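Local coordinates for hypothetical conserved protein (Geobacillus kaustophilus, PDB 2QYH), which is of unknown function but, as a member of the haloacid dehalogenase-like hydrolases, is probably a magnesium-dependent phosphatase, at residues 2-14 / 197-211. Residues are numbered along the deposited sequence; the frame is centred on the assembly and turned at random.
Sequences GRKIVFFDIDGTL and IDKKDVYAFGDGLND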
loop_
_atom_site.group_PDB
_atom_site.type_symbol
_atom_site.label_atom_id
_atom_site.label_comp_id
_atom_site.label_asym_id
_atom_site.label_seq_id
_atom_site.Cartn_x
_atom_site.Cartn_y
_atom_site.Cartn_z
ATOM N N GLY D 2 7.980 25.503 -21.430
ATOM C CA GLY D 2 7.871 24.081 -21.146
ATOM C C GLY D 2 7.270 23.664 -19.817
ATOM O O GLY D 2 6.892 24.488 -18.990
ATOM N N ARG D 3 7.176 22.354 -19.627
ATOM C CA ARG D 3 6.630 21.782 -18.403
ATOM C C ARG D 3 7.716 21.636 -17.341
ATOM O O ARG D 3 8.903 21.550 -17.654
ATOM C CB ARG D 3 6.049 20.391 -18.684
ATOM C CG ARG D 3 4.772 20.362 -19.476
ATOM C CD ARG D 3 3.568 20.282 -18.566
ATOM N NE ARG D 3 2.368 19.962 -19.327
ATOM C CZ ARG D 3 1.182 19.691 -18.789
ATOM N NH1 ARG D 3 1.024 19.697 -17.473
ATOM N NH2 ARG D 3 0.152 19.411 -19.573
ATOM N N LYS D 4 7.290 21.603 -16.084
ATOM C CA LYS D 4 8.195 21.417 -14.957
ATOM C C LYS D 4 7.797 20.094 -14.325
ATOM O O LYS D 4 6.663 19.649 -14.464
ATOM C CB LYS D 4 8.035 22.549 -13.943
ATOM C CG LYS D 4 8.461 23.899 -14.475
ATOM C CD LYS D 4 7.800 25.022 -13.705
ATOM C CE LYS D 4 8.116 26.377 -14.320
ATOM N NZ LYS D 4 7.267 27.466 -13.745
ATOM N N ILE D 5 8.730 19.449 -13.649
ATOM C CA ILE D 5 8.425 18.184 -13.006
ATOM C C ILE D 5 9.196 18.126 -11.704
ATOM O O ILE D 5 10.295 18.666 -11.605
ATOM C CB ILE D 5 8.814 16.984 -13.911
ATOM C CG1 ILE D 5 8.391 15.670 -13.250
ATOM C CG2 ILE D 5 10.305 17.006 -14.208
ATOM C CD1 ILE D 5 8.472 14.461 -14.179
ATOM N N VAL D 6 8.602 17.504 -10.695
ATOM C CA VAL D 6 9.255 17.373 -9.401
ATOM C C VAL D 6 9.274 15.896 -9.027
ATOM O O VAL D 6 8.245 15.226 -9.075
ATOM C CB VAL D 6 8.503 18.165 -8.287
ATOM C CG1 VAL D 6 9.279 18.071 -6.969
ATOM C CG2 VAL D 6 8.324 19.622 -8.700
ATOM N N PHE D 7 10.451 15.400 -8.664
ATOM C CA PHE D 7 10.633 14.011 -8.265
ATOM C C PHE D 7 10.790 13.924 -6.747
ATOM O O PHE D 7 11.408 14.791 -6.137
ATOM C CB PHE D 7 11.871 13.441 -8.953
ATOM C CG PHE D 7 11.674 13.161 -10.406
ATOM C CD1 PHE D 7 11.173 11.935 -10.825
ATOM C CD2 PHE D 7 11.974 14.128 -11.362
ATOM C CE1 PHE D 7 10.974 11.676 -12.185
ATOM C CE2 PHE D 7 11.777 13.878 -12.719
ATOM C CZ PHE D 7 11.276 12.651 -13.131
ATOM N N PHE D 8 10.232 12.876 -6.144
ATOM C CA PHE D 8 10.296 12.692 -4.696
ATOM C C PHE D 8 10.737 11.293 -4.322
ATOM O O PHE D 8 10.263 10.320 -4.898
ATOM C CB PHE D 8 8.920 12.899 -4.064
ATOM C CG PHE D 8 8.361 14.275 -4.239
ATOM C CD1 PHE D 8 8.706 15.299 -3.359
ATOM C CD2 PHE D 8 7.461 14.549 -5.267
ATOM C CE1 PHE D 8 8.155 16.579 -3.500
ATOM C CE2 PHE D 8 6.911 15.816 -5.416
ATOM C CZ PHE D 8 7.254 16.836 -4.532
ATOM N N ASP D 9 11.648 11.186 -3.364
ATOM C CA ASP D 9 12.060 9.881 -2.885
ATOM C C ASP D 9 10.973 9.625 -1.841
ATOM O O ASP D 9 10.283 10.565 -1.443
ATOM C CB ASP D 9 13.441 9.947 -2.236
ATOM C CG ASP D 9 13.900 8.600 -1.712
ATOM O OD1 ASP D 9 13.785 7.602 -2.462
ATOM O OD2 ASP D 9 14.380 8.543 -0.556
ATOM N N ILE D 10 10.802 8.387 -1.392
ATOM C CA ILE D 10 9.740 8.092 -0.434
ATOM C C ILE D 10 10.058 8.332 1.053
ATOM O O ILE D 10 9.612 9.335 1.632
ATOM C CB ILE D 10 9.226 6.646 -0.642
ATOM C CG1 ILE D 10 8.744 6.485 -2.085
ATOM C CG2 ILE D 10 8.069 6.345 0.289
ATOM C CD1 ILE D 10 8.509 5.050 -2.498
ATOM N N ASP D 11 10.819 7.433 1.674
ATOM C CA ASP D 11 11.145 7.573 3.093
ATOM C C ASP D 11 12.030 8.761 3.427
ATOM O O ASP D 11 13.093 8.947 2.837
ATOM C CB ASP D 11 11.814 6.312 3.626
ATOM C CG ASP D 11 10.883 5.129 3.657
ATOM O OD1 ASP D 11 9.654 5.329 3.756
ATOM O OD2 ASP D 11 11.393 3.992 3.602
ATOM N N GLY D 12 11.590 9.551 4.401
ATOM C CA GLY D 12 12.346 10.719 4.807
ATOM C C GLY D 12 11.983 11.941 3.989
ATOM O O GLY D 12 12.296 13.060 4.379
ATOM N N THR D 13 11.321 11.733 2.853
ATOM C CA THR D 13 10.930 12.844 1.998
ATOM C C THR D 13 9.415 13.006 1.963
ATOM O O THR D 13 8.899 14.064 2.308
ATOM C CB THR D 13 11.450 12.648 0.567
ATOM O OG1 THR D 13 12.868 12.450 0.599
ATOM C CG2 THR D 13 11.128 13.866 -0.288
ATOM N N LEU D 14 8.700 11.968 1.541
ATOM C CA LEU D 14 7.245 12.037 1.501
ATOM C C LEU D 14 6.698 11.555 2.833
ATOM O O LEU D 14 5.698 12.071 3.326
ATOM C CB LEU D 14 6.687 11.164 0.380
ATOM C CG LEU D 14 6.869 11.627 -1.066
ATOM C CD1 LEU D 14 6.317 10.560 -1.998
ATOM C CD2 LEU D 14 6.153 12.949 -1.289
ATOM N N ILE D 197 11.355 17.651 -21.291
ATOM C CA ILE D 197 11.521 18.628 -20.221
ATOM C C ILE D 197 12.981 19.006 -20.009
ATOM O O ILE D 197 13.832 18.140 -19.798
ATOM C CB ILE D 197 10.952 18.093 -18.887
ATOM C CG1 ILE D 197 9.439 17.877 -19.017
ATOM C CG2 ILE D 197 11.271 19.074 -17.742
ATOM C CD1 ILE D 197 8.769 17.478 -17.723
ATOM N N ASP D 198 13.261 20.307 -20.061
ATOM C CA ASP D 198 14.620 20.815 -19.864
ATOM C C ASP D 198 15.056 20.629 -18.413
ATOM O O ASP D 198 14.269 20.833 -17.477
ATOM C CB ASP D 198 14.693 22.297 -20.238
ATOM C CG ASP D 198 14.535 22.532 -21.729
ATOM O OD1 ASP D 198 14.375 23.704 -22.132
ATOM O OD2 ASP D 198 14.576 21.548 -22.499
ATOM N N LYS D 199 16.316 20.247 -18.230
ATOM C CA LYS D 199 16.862 20.017 -16.895
ATOM C C LYS D 199 16.596 21.187 -15.932
ATOM O O LYS D 199 16.324 20.981 -14.755
ATOM C CB LYS D 199 18.359 19.742 -17.011
ATOM C CG LYS D 199 19.017 19.338 -15.719
ATOM C CD LYS D 199 20.485 19.026 -15.944
ATOM C CE LYS D 199 20.662 17.845 -16.880
ATOM N NZ LYS D 199 22.104 17.574 -17.126
ATOM N N LYS D 200 16.661 22.413 -16.445
ATOM C CA LYS D 200 16.431 23.608 -15.637
ATOM C C LYS D 200 15.012 23.657 -15.061
ATOM O O LYS D 200 14.699 24.501 -14.220
ATOM C CB LYS D 200 16.679 24.866 -16.477
ATOM C CG LYS D 200 15.735 25.004 -17.653
ATOM C CD LYS D 200 15.742 26.404 -18.237
ATOM C CE LYS D 200 14.662 26.534 -19.310
ATOM N NZ LYS D 200 14.590 27.897 -19.906
ATOM N N ASP D 201 14.149 22.760 -15.521
ATOM C CA ASP D 201 12.783 22.728 -15.027
ATOM C C ASP D 201 12.519 21.447 -14.257
ATOM O O ASP D 201 11.373 21.120 -13.967
ATOM C CB ASP D 201 11.795 22.844 -16.180
ATOM C CG ASP D 201 11.928 24.152 -16.929
ATOM O OD1 ASP D 201 11.732 25.224 -16.320
ATOM O OD2 ASP D 201 12.231 24.105 -18.135
ATOM N N VAL D 202 13.580 20.722 -13.933
ATOM C CA VAL D 202 13.447 19.481 -13.190
ATOM C C VAL D 202 13.857 19.724 -11.740
ATOM O O VAL D 202 14.920 20.269 -11.483
ATOM C CB VAL D 202 14.347 18.376 -13.789
ATOM C CG1 VAL D 202 14.146 17.059 -13.041
ATOM C CG2 VAL D 202 14.034 18.203 -15.255
ATOM N N TYR D 203 13.005 19.325 -10.802
ATOM C CA TYR D 203 13.271 19.490 -9.376
ATOM C C TYR D 203 13.242 18.124 -8.704
ATOM O O TYR D 203 12.616 17.199 -9.211
ATOM C CB TYR D 203 12.190 20.363 -8.745
ATOM C CG TYR D 203 12.082 21.740 -9.340
ATOM C CD1 TYR D 203 12.627 22.851 -8.687
ATOM C CD2 TYR D 203 11.469 21.934 -10.574
ATOM C CE1 TYR D 203 12.554 24.128 -9.247
ATOM C CE2 TYR D 203 11.391 23.203 -11.146
ATOM C CZ TYR D 203 11.940 24.295 -10.479
ATOM O OH TYR D 203 11.880 25.545 -11.053
ATOM N N ALA D 204 13.911 17.993 -7.564
ATOM C CA ALA D 204 13.905 16.731 -6.827
ATOM C C ALA D 204 14.100 16.967 -5.333
ATOM O O ALA D 204 14.833 17.859 -4.931
ATOM C CB ALA D 204 14.994 15.793 -7.359
ATOM N N PHE D 205 13.425 16.168 -4.517
ATOM C CA PHE D 205 13.540 16.262 -3.063
ATOM C C PHE D 205 14.077 14.937 -2.546
ATOM O O PHE D 205 13.487 13.885 -2.797
ATOM C CB PHE D 205 12.178 16.535 -2.410
ATOM C CG PHE D 205 11.698 17.942 -2.568
ATOM C CD1 PHE D 205 11.518 18.755 -1.453
ATOM C CD2 PHE D 205 11.386 18.448 -3.825
ATOM C CE1 PHE D 205 11.025 20.058 -1.587
ATOM C CE2 PHE D 205 10.896 19.742 -3.973
ATOM C CZ PHE D 205 10.711 20.553 -2.853
ATOM N N GLY D 206 15.189 14.994 -1.819
ATOM C CA GLY D 206 15.792 13.783 -1.290
ATOM C C GLY D 206 16.259 13.931 0.141
ATOM O O GLY D 206 16.370 15.042 0.665
ATOM N N ASP D 207 16.575 12.800 0.762
ATOM C CA ASP D 207 16.991 12.779 2.152
ATOM C C ASP D 207 18.182 11.867 2.428
ATOM O O ASP D 207 18.985 12.137 3.316
ATOM C CB ASP D 207 15.795 12.343 2.996
ATOM C CG ASP D 207 16.163 12.031 4.424
ATOM O OD1 ASP D 207 16.449 12.978 5.193
ATOM O OD2 ASP D 207 16.166 10.828 4.771
ATOM N N GLY D 208 18.307 10.787 1.672
ATOM C CA GLY D 208 19.406 9.871 1.911
ATOM C C GLY D 208 20.506 9.888 0.878
ATOM O O GLY D 208 20.393 10.514 -0.181
ATOM N N LEU D 209 21.580 9.176 1.198
ATOM C CA LEU D 209 22.747 9.075 0.331
ATOM C C LEU D 209 22.385 8.526 -1.047
ATOM O O LEU D 209 23.033 8.850 -2.043
ATOM C CB LEU D 209 23.788 8.177 0.992
ATOM C CG LEU D 209 24.194 8.564 2.421
ATOM C CD1 LEU D 209 25.053 7.461 3.010
ATOM C CD2 LEU D 209 24.939 9.903 2.413
ATOM N N ASN D 210 21.350 7.692 -1.111
ATOM C CA ASN D 210 20.938 7.137 -2.397
ATOM C C ASN D 210 20.254 8.208 -3.254
ATOM O O ASN D 210 19.948 7.988 -4.427
ATOM C CB ASN D 210 20.025 5.919 -2.197
ATOM C CG ASN D 210 18.697 6.268 -1.560
ATOM O OD1 ASN D 210 18.491 7.376 -1.071
ATOM N ND2 ASN D 210 17.785 5.306 -1.554
ATOM N N ASP D 211 20.048 9.380 -2.660
ATOM C CA ASP D 211 19.433 10.492 -3.356
ATOM C C ASP D 211 20.463 11.484 -3.895
ATOM O O ASP D 211 20.104 12.426 -4.609
ATOM C CB ASP D 211 18.474 11.236 -2.427
ATOM C CG ASP D 211 17.275 10.399 -2.034
ATOM O OD1 ASP D 211 16.648 9.816 -2.943
ATOM O OD2 ASP D 211 16.949 10.330 -0.828
#
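F8 and F205 lie side by side and point the same way from neighbouring parallel strands, 5-8 and 202-206. F8 CE1 sits over one face of the F205 ring, 3.7 Å from F205 CD2, with the planes inclined at 31°. V6, a branched residue suited to a strand, sets CG1 3.8 Å from F205 CE2; helix 246-253 covers this face through I247 and L251. On the opposite face, where helix 184-195 packs, V202 CG1 approaches the edge of the F7 ring, and the small A204 leaves its CB 4.2 Å from F7 CB. Backbone bonds such as Y203 N to I5 O (2.9 Å) join the two strands inside the mixed sheet, between strands 38-42 and 220-223, in the Rossmann-like core of the HAD fold. D9, D11 and T13 match that family's DxDx(T/V) pattern, just past the strand end, where the pairing fades to a weak D9 N to F205 O bond of 3.3 Å. D9 CG lies anti to the backbone N (chi1 180°), which turns its carboxylate toward D211, the two carboxylate planes 69° apart; K184 is salt-bridged to both. D211 OD2 also accepts D207 N from above its plane and G208 N (2.9 Å) through its anti lone pair. Replacing D211 by an alanine is likely to leave both amides without their acceptor and K184 with one carboxylate fewer. At the other end, packing gives way to solvent: K4 lays CG against D201 CB (3.9 Å), and its extended chain leads away.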